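Local coordinates for protein monoglyceride lipase (Saccharomyces cerevisiae, PDB 4ZWN) that hydrolyses monoacylglycerols to free fatty acids and glycerol, preferring monounsaturated substrates, and also takes part in the breakdown of fatty acid ethyl esters, at residues D82-N87 and T315-M320; W51-G56 and G88-T93; T74-R79 and I304-T309. The protein carries 2 engineered substitutions. One frame throughout, in Å; residues are numbered along the deposited sequence.

Contact 1: D82-N87 and T315-M320; sequences DHLSLN and TVFNDM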
ATOM      1  N   ASP A  82       7.876 -10.273   6.954  1.00 36.92           N
ATOM      2  CA  ASP A  82       8.735 -11.048   7.842  1.00 33.47           C
ATOM      3  C   ASP A  82       8.280 -10.912   9.295  1.00 35.29           C
ATOM      4  O   ASP A  82       8.146 -11.907  10.006  1.00 40.38           O
ATOM      5  CB  ASP A  82      10.194 -10.609   7.699  1.00 34.59           C
ATOM      6  CG  ASP A  82      11.167 -11.593   8.332  1.00 40.33           C
ATOM      7  OD1 ASP A  82      10.923 -12.817   8.240  1.00 31.86           O
ATOM      8  OD2 ASP A  82      12.175 -11.144   8.921  1.00 34.75           O
ATOM      9  N   HIS A  83       8.034  -9.678   9.729  1.00 34.55           N
ATOM     10  CA  HIS A  83       7.585  -9.425  11.097  1.00 36.42           C
ATOM     11  C   HIS A  83       6.177  -9.963  11.338  1.00 38.51           C
ATOM     12  O   HIS A  83       5.879 -10.468  12.419  1.00 39.94           O
ATOM     13  CB  HIS A  83       7.630  -7.928  11.418  1.00 34.32           C
ATOM     14  CG  HIS A  83       9.004  -7.411  11.713  1.00 34.99           C
ATOM     15  ND1 HIS A  83       9.978  -7.286  10.744  1.00 35.88           N
ATOM     16  CD2 HIS A  83       9.567  -6.982  12.868  1.00 37.64           C
ATOM     17  CE1 HIS A  83      11.080  -6.804  11.290  1.00 36.21           C
ATOM     18  NE2 HIS A  83      10.858  -6.611  12.576  1.00 39.96           N
ATOM     19  N   LEU A  84       5.311  -9.853  10.335  1.00 34.88           N
ATOM     20  CA  LEU A  84       3.962 -10.403  10.446  1.00 35.28           C
ATOM     21  C   LEU A  84       4.005 -11.921  10.583  1.00 36.86           C
ATOM     22  O   LEU A  84       3.237 -12.506  11.347  1.00 36.84           O
ATOM     23  CB  LEU A  84       3.111 -10.008   9.238  1.00 29.96           C
ATOM     24  CG  LEU A  84       2.597  -8.568   9.190  1.00 35.71           C
ATOM     25  CD1 LEU A  84       1.901  -8.292   7.867  1.00 28.52           C
ATOM     26  CD2 LEU A  84       1.658  -8.294  10.354  1.00 32.46           C
ATOM     27  N   SER A  85       4.909 -12.552   9.839  1.00 37.27           N
ATOM     28  CA  SER A  85       5.065 -14.002   9.874  1.00 38.35           C
ATOM     29  C   SER A  85       5.488 -14.473  11.262  1.00 41.54           C
ATOM     30  O   SER A  85       5.026 -15.507  11.745  1.00 40.62           O
ATOM     31  CB  SER A  85       6.087 -14.455   8.828  1.00 38.22           C
ATOM     32  OG  SER A  85       6.244 -15.863   8.838  1.00 40.01           O
ATOM     33  N   LEU A  86       6.363 -13.698  11.900  1.00 37.54           N
ATOM     34  CA  LEU A  86       6.845 -14.010  13.242  1.00 38.61           C
ATOM     35  C   LEU A  86       5.766 -13.844  14.306  1.00 38.34           C
ATOM     36  O   LEU A  86       5.856 -14.433  15.385  1.00 45.63           O
ATOM     37  CB  LEU A  86       8.047 -13.128  13.593  1.00 32.53           C
ATOM     38  CG  LEU A  86       9.352 -13.420  12.853  1.00 38.07           C
ATOM     39  CD1 LEU A  86      10.379 -12.345  13.147  1.00 43.15           C
ATOM     40  CD2 LEU A  86       9.887 -14.785  13.242  1.00 37.45           C
ATOM     41  N   ASN A  87       4.748 -13.041  14.007  1.00 37.80           N
ATOM     42  CA  ASN A  87       3.721 -12.724  14.994  1.00 36.69           C
ATOM     43  C   ASN A  87       2.355 -13.311  14.664  1.00 36.43           C
ATOM     44  O   ASN A  87       1.327 -12.803  15.112  1.00 41.59           O
ATOM     45  CB  ASN A  87       3.608 -11.212  15.161  1.00 33.42           C
ATOM     46  CG  ASN A  87       4.838 -10.611  15.803  1.00 36.60           C
ATOM     47  OD1 ASN A  87       4.919 -10.497  17.028  1.00 42.21           O
ATOM     48  ND2 ASN A  87       5.810 -10.234  14.982  1.00 34.41           N
ATOM     49  N   THR A 315       8.115   0.871  16.255  1.00 41.07           N
ATOM     50  CA  THR A 315       6.991   1.613  16.820  1.00 38.48           C
ATOM     51  C   THR A 315       5.757   1.489  15.933  1.00 39.44           C
ATOM     52  O   THR A 315       4.643   1.261  16.414  1.00 31.28           O
ATOM     53  CB  THR A 315       7.335   3.106  16.995  1.00 41.06           C
ATOM     54  OG1 THR A 315       8.531   3.240  17.774  1.00 43.60           O
ATOM     55  CG2 THR A 315       6.193   3.843  17.680  1.00 34.48           C
ATOM     56  N   VAL A 316       5.972   1.633  14.630  1.00 35.17           N
ATOM     57  CA  VAL A 316       4.885   1.591  13.662  1.00 32.90           C
ATOM     58  C   VAL A 316       4.289   0.189  13.539  1.00 34.67           C
ATOM     59  O   VAL A 316       3.067   0.025  13.565  1.00 32.27           O
ATOM     60  CB  VAL A 316       5.365   2.088  12.281  1.00 34.61           C
ATOM     61  CG1 VAL A 316       4.358   1.756  11.212  1.00 30.02           C
ATOM     62  CG2 VAL A 316       5.614   3.592  12.322  1.00 34.30           C
ATOM     63  N   PHE A 317       5.145  -0.824  13.428  1.00 37.58           N
ATOM     64  CA  PHE A 317       4.670  -2.198  13.277  1.00 32.32           C
ATOM     65  C   PHE A 317       3.980  -2.723  14.533  1.00 38.67           C
ATOM     66  O   PHE A 317       2.998  -3.463  14.443  1.00 39.35           O
ATOM     67  CB  PHE A 317       5.814  -3.141  12.907  1.00 32.46           C
ATOM     68  CG  PHE A 317       5.427  -4.593  12.954  1.00 37.96           C
ATOM     69  CD1 PHE A 317       4.657  -5.148  11.946  1.00 35.12           C
ATOM     70  CD2 PHE A 317       5.812  -5.396  14.016  1.00 34.43           C
ATOM     71  CE1 PHE A 317       4.289  -6.482  11.990  1.00 38.32           C
ATOM     72  CE2 PHE A 317       5.443  -6.728  14.066  1.00 33.06           C
ATOM     73  CZ  PHE A 317       4.680  -7.270  13.052  1.00 35.60           C
ATOM     74  N   ASN A 318       4.501  -2.359  15.701  1.00 38.40           N
ATOM     75  CA  ASN A 318       3.899  -2.801  16.953  1.00 38.56           C
ATOM     76  C   ASN A 318       2.475  -2.295  17.106  1.00 38.70           C
ATOM     77  O   ASN A 318       1.613  -2.999  17.635  1.00 39.87           O
ATOM     78  CB  ASN A 318       4.740  -2.358  18.151  1.00 34.75           C
ATOM     79  CG  ASN A 318       5.997  -3.183  18.311  1.00 47.67           C
ATOM     80  OD1 ASN A 318       6.112  -4.273  17.746  1.00 45.25           O
ATOM     81  ND2 ASN A 318       6.948  -2.671  19.086  1.00 48.25           N
ATOM     82  N   ASP A 319       2.221  -1.078  16.639  1.00 33.36           N
ATOM     83  CA  ASP A 319       0.873  -0.533  16.703  1.00 37.57           C
ATOM     84  C   ASP A 319      -0.049  -1.319  15.779  1.00 33.96           C
ATOM     85  O   ASP A 319      -1.197  -1.598  16.124  1.00 37.22           O
ATOM     86  CB  ASP A 319       0.865   0.955  16.347  1.00 36.36           C
ATOM     87  CG  ASP A 319       1.442   1.821  17.451  1.00 35.10           C
ATOM     88  OD1 ASP A 319       1.541   1.333  18.598  1.00 39.18           O
ATOM     89  OD2 ASP A 319       1.792   2.990  17.178  1.00 32.94           O
ATOM     90  N   MET A 320       0.463  -1.690  14.612  1.00 36.14           N
ATOM     91  CA  MET A 320      -0.312  -2.478  13.662  1.00 38.64           C
ATOM     92  C   MET A 320      -0.554  -3.887  14.196  1.00 38.32           C
ATOM     93  O   MET A 320      -1.660  -4.420  14.092  1.00 34.56           O
ATOM     94  CB  MET A 320       0.399  -2.537  12.309  1.00 36.19           C
ATOM     95  CG  MET A 320      -0.246  -3.490  11.317  1.00 31.90           C
ATOM     96  SD  MET A 320       0.506  -3.399   9.684  1.00 37.62           S
ATOM     97  CE  MET A 320      -0.286  -4.786   8.869  1.00 29.75           C
TER
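Helices 78-86 and 310-326 face each other through His83 and Phe317, their short segments 82-86 and 315-320 running in broadly the same direction at 43° with axes 11.3 Å apart at closest approach. Across so wide a gap the contact depends on long side chains, and Phe317 does most of the bridging. With CG anti to the backbone N, its ring extends from helix 310-326 until CZ lies 3.4 Å from CB of His83. That methylene sits over one face of the ring, 3.6 Å from its centroid, in a CH-pi contact. The imidazole beyond it turns an edge to the same phenyl ring in a T-shaped pair, planes 67° apart, while its ND1 is taken up by the carbonyl of Arg79 one helical turn back.

In the alpha/beta-hydrolase fold both helices pack on the same side of the central sheet, and this contact joins them there, away from the probable catalytic residues. Leu84 leans in from the strand side: its CD2 approaches the rim of the phenyl ring, 3.6 Å from CE1 of Phe317, and its CD1 looks toward the methyl CE of the extended Met320. At another part of the rim lies the amide of Asn87, with ND2 3.6 Å from CE2 of Phe317. This amide is turned 57° from the ring and held by a nearly straight hydrogen bond from Asn87 ND2 to His83 O (2.6 Å), which closes the C-terminal end of helix 78-86 back on its own last turn.

Contact 2: W51-G56 and G88-T93; sequences WPVQNG and GYESFT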
ATOM      1  N   TRP A  51       3.202 -15.395   2.047  1.00 38.14           N
ATOM      2  CA  TRP A  51       4.118 -15.502   3.175  1.00 38.40           C
ATOM      3  C   TRP A  51       3.433 -16.160   4.366  1.00 33.39           C
ATOM      4  O   TRP A  51       2.584 -15.548   5.010  1.00 42.79           O
ATOM      5  CB  TRP A  51       4.646 -14.122   3.564  1.00 33.70           C
ATOM      6  CG  TRP A  51       5.976 -14.165   4.239  1.00 36.24           C
ATOM      7  CD1 TRP A  51       6.293 -14.836   5.386  1.00 32.15           C
ATOM      8  CD2 TRP A  51       7.171 -13.502   3.818  1.00 34.43           C
ATOM      9  NE1 TRP A  51       7.615 -14.634   5.701  1.00 32.84           N
ATOM     10  CE2 TRP A  51       8.178 -13.818   4.754  1.00 36.35           C
ATOM     11  CE3 TRP A  51       7.491 -12.672   2.739  1.00 31.75           C
ATOM     12  CZ2 TRP A  51       9.480 -13.333   4.644  1.00 34.45           C
ATOM     13  CZ3 TRP A  51       8.786 -12.190   2.631  1.00 32.05           C
ATOM     14  CH2 TRP A  51       9.763 -12.521   3.579  1.00 32.58           C
ATOM     15  N   PRO A  52       3.808 -17.414   4.664  1.00 36.51           N
ATOM     16  CA  PRO A  52       3.163 -18.198   5.724  1.00 38.36           C
ATOM     17  C   PRO A  52       3.642 -17.823   7.123  1.00 35.45           C
ATOM     18  O   PRO A  52       4.732 -17.272   7.277  1.00 35.03           O
ATOM     19  CB  PRO A  52       3.566 -19.632   5.381  1.00 30.83           C
ATOM     20  CG  PRO A  52       4.907 -19.485   4.741  1.00 36.71           C
ATOM     21  CD  PRO A  52       4.884 -18.169   3.996  1.00 37.07           C
ATOM     22  N   VAL A  53       2.827 -18.121   8.129  1.00 42.84           N
ATOM     23  CA  VAL A  53       3.223 -17.917   9.516  1.00 41.53           C
ATOM     24  C   VAL A  53       4.364 -18.863   9.870  1.00 38.13           C
ATOM     25  O   VAL A  53       4.258 -20.072   9.669  1.00 48.69           O
ATOM     26  CB  VAL A  53       2.047 -18.146  10.486  1.00 44.76           C
ATOM     27  CG1 VAL A  53       2.526 -18.065  11.926  1.00 44.06           C
ATOM     28  CG2 VAL A  53       0.936 -17.137  10.225  1.00 41.25           C
ATOM     29  N   GLN A  54       5.459 -18.309  10.382  1.00 40.43           N
ATOM     30  CA  GLN A  54       6.624 -19.112  10.751  1.00 41.14           C
ATOM     31  C   GLN A  54       7.159 -18.744  12.131  1.00 42.92           C
ATOM     32  O   GLN A  54       8.205 -18.108  12.240  1.00 43.12           O
ATOM     33  CB  GLN A  54       7.738 -18.944   9.717  1.00 38.26           C
ATOM     34  CG  GLN A  54       7.322 -19.245   8.290  1.00 41.81           C
ATOM     35  CD  GLN A  54       8.405 -18.903   7.286  1.00 45.42           C
ATOM     36  OE1 GLN A  54       9.587 -19.159   7.516  1.00 46.02           O
ATOM     37  NE2 GLN A  54       8.005 -18.314   6.164  1.00 42.97           N
ATOM     38  N   ASN A  55       6.448 -19.161  13.146  1.00 46.35           N
ATOM     39  CA  ASN A  55       6.834 -18.838  14.485  1.00 53.36           C
ATOM     40  C   ASN A  55       6.823 -20.033  15.399  1.00 55.91           C
ATOM     41  O   ASN A  55       6.673 -19.894  16.579  1.00 61.06           O
ATOM     42  CB  ASN A  55       5.924 -17.761  15.035  1.00 51.15           C
ATOM     43  CG  ASN A  55       4.534 -18.241  15.200  1.00 52.73           C
ATOM     44  OD1 ASN A  55       4.248 -19.380  14.939  1.00 56.16           O
ATOM     45  ND2 ASN A  55       3.667 -17.384  15.635  1.00 50.00           N
ATOM     46  N   GLY A  56       7.011 -21.219  14.878  1.00 53.84           N
ATOM     47  CA  GLY A  56       7.123 -22.339  15.769  1.00 61.76           C
ATOM     48  C   GLY A  56       5.792 -22.899  16.192  1.00 69.34           C
ATOM     49  O   GLY A  56       5.528 -24.048  15.924  1.00 72.23           O
ATOM     50  N   GLY A  88       2.352 -14.382  13.877  1.00 36.88           N
ATOM     51  CA  GLY A  88       1.148 -15.157  13.645  1.00 36.48           C
ATOM     52  C   GLY A  88       0.204 -14.615  12.592  1.00 39.17           C
ATOM     53  O   GLY A  88      -1.004 -14.838  12.672  1.00 41.42           O
ATOM     54  N   TYR A  89       0.746 -13.913  11.600  1.00 41.32           N
ATOM     55  CA  TYR A  89      -0.076 -13.372  10.522  1.00 38.59           C
ATOM     56  C   TYR A  89       0.469 -13.712   9.139  1.00 36.69           C
ATOM     57  O   TYR A  89       1.637 -13.461   8.833  1.00 34.20           O
ATOM     58  CB  TYR A  89      -0.215 -11.854  10.663  1.00 37.40           C
ATOM     59  CG  TYR A  89      -1.039 -11.445  11.859  1.00 41.38           C
ATOM     60  CD1 TYR A  89      -2.427 -11.427  11.794  1.00 35.20           C
ATOM     61  CD2 TYR A  89      -0.431 -11.088  13.055  1.00 40.02           C
ATOM     62  CE1 TYR A  89      -3.186 -11.062  12.888  1.00 37.67           C
ATOM     63  CE2 TYR A  89      -1.180 -10.719  14.151  1.00 39.31           C
ATOM     64  CZ  TYR A  89      -2.557 -10.710  14.063  1.00 42.47           C
ATOM     65  OH  TYR A  89      -3.305 -10.344  15.156  1.00 40.19           O
ATOM     66  N   GLU A  90      -0.395 -14.287   8.308  1.00 36.66           N
ATOM     67  CA  GLU A  90      -0.056 -14.560   6.920  1.00 35.85           C
ATOM     68  C   GLU A  90      -0.088 -13.275   6.105  1.00 37.12           C
ATOM     69  O   GLU A  90      -0.840 -12.350   6.419  1.00 38.80           O
ATOM     70  CB  GLU A  90      -1.021 -15.586   6.320  1.00 36.45           C
ATOM     71  CG  GLU A  90      -0.941 -16.961   6.953  1.00 37.85           C
ATOM     72  CD  GLU A  90      -1.973 -17.923   6.395  1.00 41.77           C
ATOM     73  OE1 GLU A  90      -2.959 -17.455   5.784  1.00 36.29           O
ATOM     74  OE2 GLU A  90      -1.794 -19.148   6.565  1.00 41.68           O
ATOM     75  N   SER A  91       0.727 -13.219   5.058  1.00 35.41           N
ATOM     76  CA  SER A  91       0.716 -12.082   4.147  1.00 33.82           C
ATOM     77  C   SER A  91       0.519 -12.528   2.708  1.00 38.59           C
ATOM     78  O   SER A  91       0.963 -13.606   2.309  1.00 37.02           O
ATOM     79  CB  SER A  91       2.013 -11.277   4.257  1.00 33.28           C
ATOM     80  OG  SER A  91       2.139 -10.654   5.521  1.00 35.83           O
ATOM     81  N   PHE A  92      -0.155 -11.688   1.933  1.00 38.34           N
ATOM     82  CA  PHE A  92      -0.257 -11.882   0.500  1.00 32.01           C
ATOM     83  C   PHE A  92      -0.040 -10.550  -0.192  1.00 35.68           C
ATOM     84  O   PHE A  92      -0.700  -9.560   0.127  1.00 36.40           O
ATOM     85  CB  PHE A  92      -1.615 -12.470   0.107  1.00 36.45           C
ATOM     86  CG  PHE A  92      -1.712 -12.846  -1.351  1.00 40.22           C
ATOM     87  CD1 PHE A  92      -2.047 -11.901  -2.307  1.00 38.58           C
ATOM     88  CD2 PHE A  92      -1.463 -14.146  -1.762  1.00 40.25           C
ATOM     89  CE1 PHE A  92      -2.132 -12.245  -3.645  1.00 42.85           C
ATOM     90  CE2 PHE A  92      -1.547 -14.495  -3.098  1.00 41.32           C
ATOM     91  CZ  PHE A  92      -1.881 -13.545  -4.040  1.00 37.48           C
ATOM     92  N   THR A  93       0.893 -10.525  -1.133  1.00 35.90           N
ATOM     93  CA  THR A  93       1.113  -9.337  -1.940  1.00 34.93           C
ATOM     94  C   THR A  93       1.364  -9.739  -3.384  1.00 35.84           C
ATOM     95  O   THR A  93       1.738 -10.876  -3.672  1.00 33.73           O
ATOM     96  CB  THR A  93       2.293  -8.494  -1.413  1.00 34.75           C
ATOM     97  OG1 THR A  93       2.317  -7.230  -2.087  1.00 44.55           O
ATOM     98  CG2 THR A  93       3.615  -9.210  -1.636  1.00 29.17           C
TER
HETATM   99  O   HOH W   1       0.895 -20.154   7.421  1.00 36.50           O
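Two backbone hydrogen bonds join Trp51 and Ser91 as an antiparallel hydrogen-bonded pair: Trp51 N gives to Ser91 O at 2.9 Å, and Ser91 N gives to Trp51 O at 3.0 Å. Trp51 O also receives a CA-H...O contact from Glu90.

Here strand 44-51 ends against strand 89-94, within the antiparallel edge that precedes the parallel core of the alpha/beta-hydrolase sheet. From Pro52 on the chain is no longer paired with the sheet, although it still runs beside the start of the other strand.

Van der Waals contacts take over there. Val53 directs both methyls at the backbone of Gly88 and Tyr89: CG1 lies 3.6 Å from CA of Gly88, and CG2, anti to its own carbonyl carbon, lies 3.5 Å from N of Tyr89. The same CG2 of Val53 meets the aliphatic part of Glu90 at CG, 3.8 Å away. An alanine here would lose both methyls and is likely to leave a gap over Gly88 and the CG of Glu90, so that the loop is less firmly seated on the strand. On the sheet face shared by Trp51 and Ser91, Trp51 CB comes within 3.9 Å of Ser91 CB. The indole leads on toward helix 78-86, its NE1 bonded to Thr31.

The polar bridge is a water that accepts from Val53 N and donates to Glu90 OE2 at 3.0 Å. The carboxylate holding this water also forms salt bridges, through OE2 with Lys134 and through OE1 with Arg63.

Contact 3: T74-R79 and I304-T309; sequences TKIQFR and IFSLET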
ATOM      1  N   THR A  74       7.474  -6.547  -4.463  1.00 31.90           N
ATOM      2  CA  THR A  74       7.487  -7.536  -3.379  1.00 30.53           C
ATOM      3  C   THR A  74       8.573  -7.321  -2.321  1.00 35.74           C
ATOM      4  O   THR A  74       8.280  -7.331  -1.126  1.00 35.86           O
ATOM      5  CB  THR A  74       7.650  -8.963  -3.933  1.00 34.26           C
ATOM      6  OG1 THR A  74       8.854  -9.043  -4.705  1.00 37.77           O
ATOM      7  CG2 THR A  74       6.461  -9.337  -4.806  1.00 30.48           C
ATOM      8  N   LYS A  75       9.815  -7.124  -2.758  1.00 35.55           N
ATOM      9  CA  LYS A  75      10.951  -6.997  -1.841  1.00 37.19           C
ATOM     10  C   LYS A  75      10.777  -5.854  -0.840  1.00 36.61           C
ATOM     11  O   LYS A  75      11.241  -5.943   0.299  1.00 36.17           O
ATOM     12  CB  LYS A  75      12.257  -6.804  -2.626  1.00 39.77           C
ATOM     13  CG  LYS A  75      13.492  -6.596  -1.750  1.00 43.45           C
ATOM     14  CD  LYS A  75      14.754  -6.414  -2.581  1.00 56.60           C
ATOM     15  CE  LYS A  75      15.319  -7.749  -3.040  1.00 56.47           C
ATOM     16  NZ  LYS A  75      15.771  -8.571  -1.884  1.00 60.88           N
ATOM     17  N   ILE A  76      10.110  -4.786  -1.266  1.00 32.97           N
ATOM     18  CA  ILE A  76       9.899  -3.630  -0.401  1.00 38.10           C
ATOM     19  C   ILE A  76       9.063  -4.016   0.820  1.00 37.93           C
ATOM     20  O   ILE A  76       9.261  -3.489   1.914  1.00 31.65           O
ATOM     21  CB  ILE A  76       9.217  -2.473  -1.163  1.00 36.62           C
ATOM     22  CG1 ILE A  76      10.021  -2.117  -2.416  1.00 38.38           C
ATOM     23  CG2 ILE A  76       9.067  -1.245  -0.272  1.00 33.89           C
ATOM     24  CD1 ILE A  76      11.437  -1.655  -2.128  1.00 30.72           C
ATOM     25  N   GLN A  77       8.146  -4.959   0.639  1.00 37.44           N
ATOM     26  CA  GLN A  77       7.288  -5.379   1.740  1.00 34.66           C
ATOM     27  C   GLN A  77       7.840  -6.589   2.495  1.00 36.60           C
ATOM     28  O   GLN A  77       7.152  -7.151   3.348  1.00 35.64           O
ATOM     29  CB  GLN A  77       5.878  -5.678   1.228  1.00 31.07           C
ATOM     30  CG  GLN A  77       4.902  -4.534   1.445  1.00 28.04           C
ATOM     31  CD  GLN A  77       5.371  -3.242   0.806  1.00 31.70           C
ATOM     32  OE1 GLN A  77       5.857  -2.336   1.485  1.00 29.21           O
ATOM     33  NE2 GLN A  77       5.222  -3.148  -0.509  1.00 27.99           N
ATOM     34  N   PHE A  78       9.078  -6.978   2.194  1.00 30.68           N
ATOM     35  CA  PHE A  78       9.722  -8.088   2.897  1.00 35.97           C
ATOM     36  C   PHE A  78       9.783  -7.844   4.400  1.00 34.75           C
ATOM     37  O   PHE A  78       9.446  -8.720   5.194  1.00 32.94           O
ATOM     38  CB  PHE A  78      11.140  -8.330   2.373  1.00 37.64           C
ATOM     39  CG  PHE A  78      11.198  -9.151   1.115  1.00 40.02           C
ATOM     40  CD1 PHE A  78      10.036  -9.534   0.462  1.00 39.83           C
ATOM     41  CD2 PHE A  78      12.417  -9.552   0.594  1.00 40.27           C
ATOM     42  CE1 PHE A  78      10.091 -10.292  -0.697  1.00 34.69           C
ATOM     43  CE2 PHE A  78      12.477 -10.311  -0.560  1.00 41.85           C
ATOM     44  CZ  PHE A  78      11.312 -10.680  -1.205  1.00 38.48           C
ATOM     45  N   ARG A  79      10.226  -6.648   4.774  1.00 35.15           N
ATOM     46  CA  ARG A  79      10.383  -6.270   6.172  1.00 34.84           C
ATOM     47  C   ARG A  79       9.070  -6.431   6.935  1.00 36.15           C
ATOM     48  O   ARG A  79       9.048  -6.933   8.058  1.00 33.01           O
ATOM     49  CB  ARG A  79      10.891  -4.828   6.262  1.00 39.13           C
ATOM     50  CG  ARG A  79      11.506  -4.416   7.588  1.00 35.00           C
ATOM     51  CD  ARG A  79      11.967  -2.962   7.499  1.00 44.02           C
ATOM     52  NE  ARG A  79      12.641  -2.488   8.706  1.00 49.94           N
ATOM     53  CZ  ARG A  79      13.102  -1.250   8.862  1.00 46.16           C
ATOM     54  NH1 ARG A  79      12.961  -0.360   7.888  1.00 32.23           N
ATOM     55  NH2 ARG A  79      13.703  -0.898   9.991  1.00 45.67           N
ATOM     56  N   ILE A 304       7.152   4.302   6.187  1.00 33.81           N
ATOM     57  CA  ILE A 304       7.329   3.929   7.588  1.00 30.00           C
ATOM     58  C   ILE A 304       7.301   2.419   7.826  1.00 34.56           C
ATOM     59  O   ILE A 304       7.833   1.931   8.822  1.00 39.26           O
ATOM     60  CB  ILE A 304       6.252   4.585   8.473  1.00 29.91           C
ATOM     61  CG1 ILE A 304       4.851   4.204   7.987  1.00 31.49           C
ATOM     62  CG2 ILE A 304       6.422   6.096   8.482  1.00 23.43           C
ATOM     63  CD1 ILE A 304       3.728   4.783   8.829  1.00 23.61           C
ATOM     64  N   PHE A 305       6.685   1.682   6.909  1.00 33.98           N
ATOM     65  CA  PHE A 305       6.529   0.239   7.062  1.00 31.11           C
ATOM     66  C   PHE A 305       7.589  -0.563   6.320  1.00 41.24           C
ATOM     67  O   PHE A 305       7.582  -1.793   6.369  1.00 42.07           O
ATOM     68  CB  PHE A 305       5.150  -0.206   6.568  1.00 35.66           C
ATOM     69  CG  PHE A 305       4.075  -0.135   7.608  1.00 30.97           C
ATOM     70  CD1 PHE A 305       3.984  -1.105   8.591  1.00 35.04           C
ATOM     71  CD2 PHE A 305       3.138   0.885   7.587  1.00 28.20           C
ATOM     72  CE1 PHE A 305       2.990  -1.050   9.547  1.00 37.16           C
ATOM     73  CE2 PHE A 305       2.140   0.943   8.537  1.00 36.65           C
ATOM     74  CZ  PHE A 305       2.066  -0.030   9.518  1.00 32.05           C
ATOM     75  N   SER A 306       8.491   0.116   5.620  1.00 37.13           N
ATOM     76  CA  SER A 306       9.404  -0.599   4.737  1.00 35.46           C
ATOM     77  C   SER A 306      10.836  -0.076   4.755  1.00 38.35           C
ATOM     78  O   SER A 306      11.780  -0.860   4.862  1.00 42.78           O
ATOM     79  CB  SER A 306       8.868  -0.561   3.305  1.00 30.00           C
ATOM     80  OG  SER A 306       8.761   0.772   2.838  1.00 32.33           O
ATOM     81  N   LEU A 307      11.001   1.240   4.651  1.00 34.62           N
ATOM     82  CA  LEU A 307      12.326   1.802   4.408  1.00 37.86           C
ATOM     83  C   LEU A 307      12.832   2.732   5.512  1.00 30.62           C
ATOM     84  O   LEU A 307      13.912   3.304   5.395  1.00 32.08           O
ATOM     85  CB  LEU A 307      12.323   2.540   3.066  1.00 36.31           C
ATOM     86  CG  LEU A 307      11.945   1.654   1.872  1.00 40.10           C
ATOM     87  CD1 LEU A 307      11.813   2.467   0.593  1.00 32.19           C
ATOM     88  CD2 LEU A 307      12.955   0.520   1.697  1.00 35.30           C
ATOM     89  N   GLU A 308      12.067   2.875   6.587  1.00 33.76           N
ATOM     90  CA  GLU A 308      12.474   3.760   7.676  1.00 35.19           C
ATOM     91  C   GLU A 308      13.421   3.081   8.662  1.00 33.10           C
ATOM     92  O   GLU A 308      13.773   1.913   8.501  1.00 38.68           O
ATOM     93  CB  GLU A 308      11.249   4.296   8.421  1.00 34.91           C
ATOM     94  CG  GLU A 308      10.768   5.652   7.925  1.00 34.60           C
ATOM     95  CD  GLU A 308      11.739   6.779   8.251  1.00 37.73           C
ATOM     96  OE1 GLU A 308      12.683   6.556   9.039  1.00 40.89           O
ATOM     97  OE2 GLU A 308      11.556   7.895   7.721  1.00 41.70           O
ATOM     98  N   THR A 309      13.831   3.828   9.683  1.00 34.77           N
ATOM     99  CA  THR A 309      14.759   3.324  10.688  1.00 35.81           C
ATOM    100  C   THR A 309      14.127   2.219  11.519  1.00 39.53           C
ATOM    101  O   THR A 309      12.902   2.090  11.568  1.00 41.81           O
ATOM    102  CB  THR A 309      15.237   4.442  11.637  1.00 33.72           C
ATOM    103  OG1 THR A 309      14.131   4.917  12.419  1.00 39.95           O
ATOM    104  CG2 THR A 309      15.836   5.594  10.855  1.00 30.03           C
TER
HETATM  105  O   HOH W   2       8.282  -3.882   4.407  1.00 36.86           O
HETATM  106  O   HOH W   3       6.109   0.691   2.007  1.00 27.60           O
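Through Arg79 and Glu308, the loop that follows His302, the probable charge-relay histidine, and leads into helix 310-326 is tied to the 3-10 turn and first residues of helix 78-86. This is near the inferred active site of the alpha/beta-hydrolase fold, the side chain of Glu308 being about 7 Å from that of His302. Arg79 carries the polar part. Its side chain is extended from CG to NE, with CG anti to the backbone N (chi1 -162°), and it runs alongside the loop until the guanidinium meets a row of carbonyls. NH1 bonds to Glu308 O, at a modelled 2.5 Å that is too short to take literally, and weakly to Ser306 O at 3.3 Å. Both oxygens lie at the edge of the guanidinium, near its plane. A further weak bond joins NH2 to Glu308 O, and NH2 has a salt bridge with Asp310.

Ser306 meets the 3-10 turn. Its CB packs against the CG2 methyl of Ile76 at 3.6 Å, and its OG stands between the backbone N and the carbonyl carbon (chi1 61°). There it donates to a water, 2.8 Å from OG, that in turn donates to OE1 of Gln77. A second water donates to both Ile76 O and Phe305 O, joining the two main chains. Glu308 OE1 accepts from Thr309 N at 3.0 Å and also bonds to Ser212.

Helix 214-222 borders the contact through Tyr216, which touches Arg79 and Leu307. From helix 310-326, Phe313 packs on Arg79 and Val316 on Phe305, while Ile304 and Phe305 reach Ser169 on strand 165-169.

All three contacts are largely buried, and helix 78-86 connects them: contacts 1 and 3 use its two ends, and strand 89-94 of contact 2 follows it in the chain. Contact 3 lies nearest the centre of the chain and the probable catalytic residues; contact 2 lies farthest out. Their chemistry differs accordingly. Contact 1 is aromatic and aliphatic, without a hydrogen bond across it; contact 2 combines sheet pairing with a valine and one water; contact 3 depends on an arginine among carbonyls and two waters. Phe305 packs against Met320 between contacts 3 and 1, whereas Ser85 OG probably bonds to Pro52 O between contacts 1 and 2.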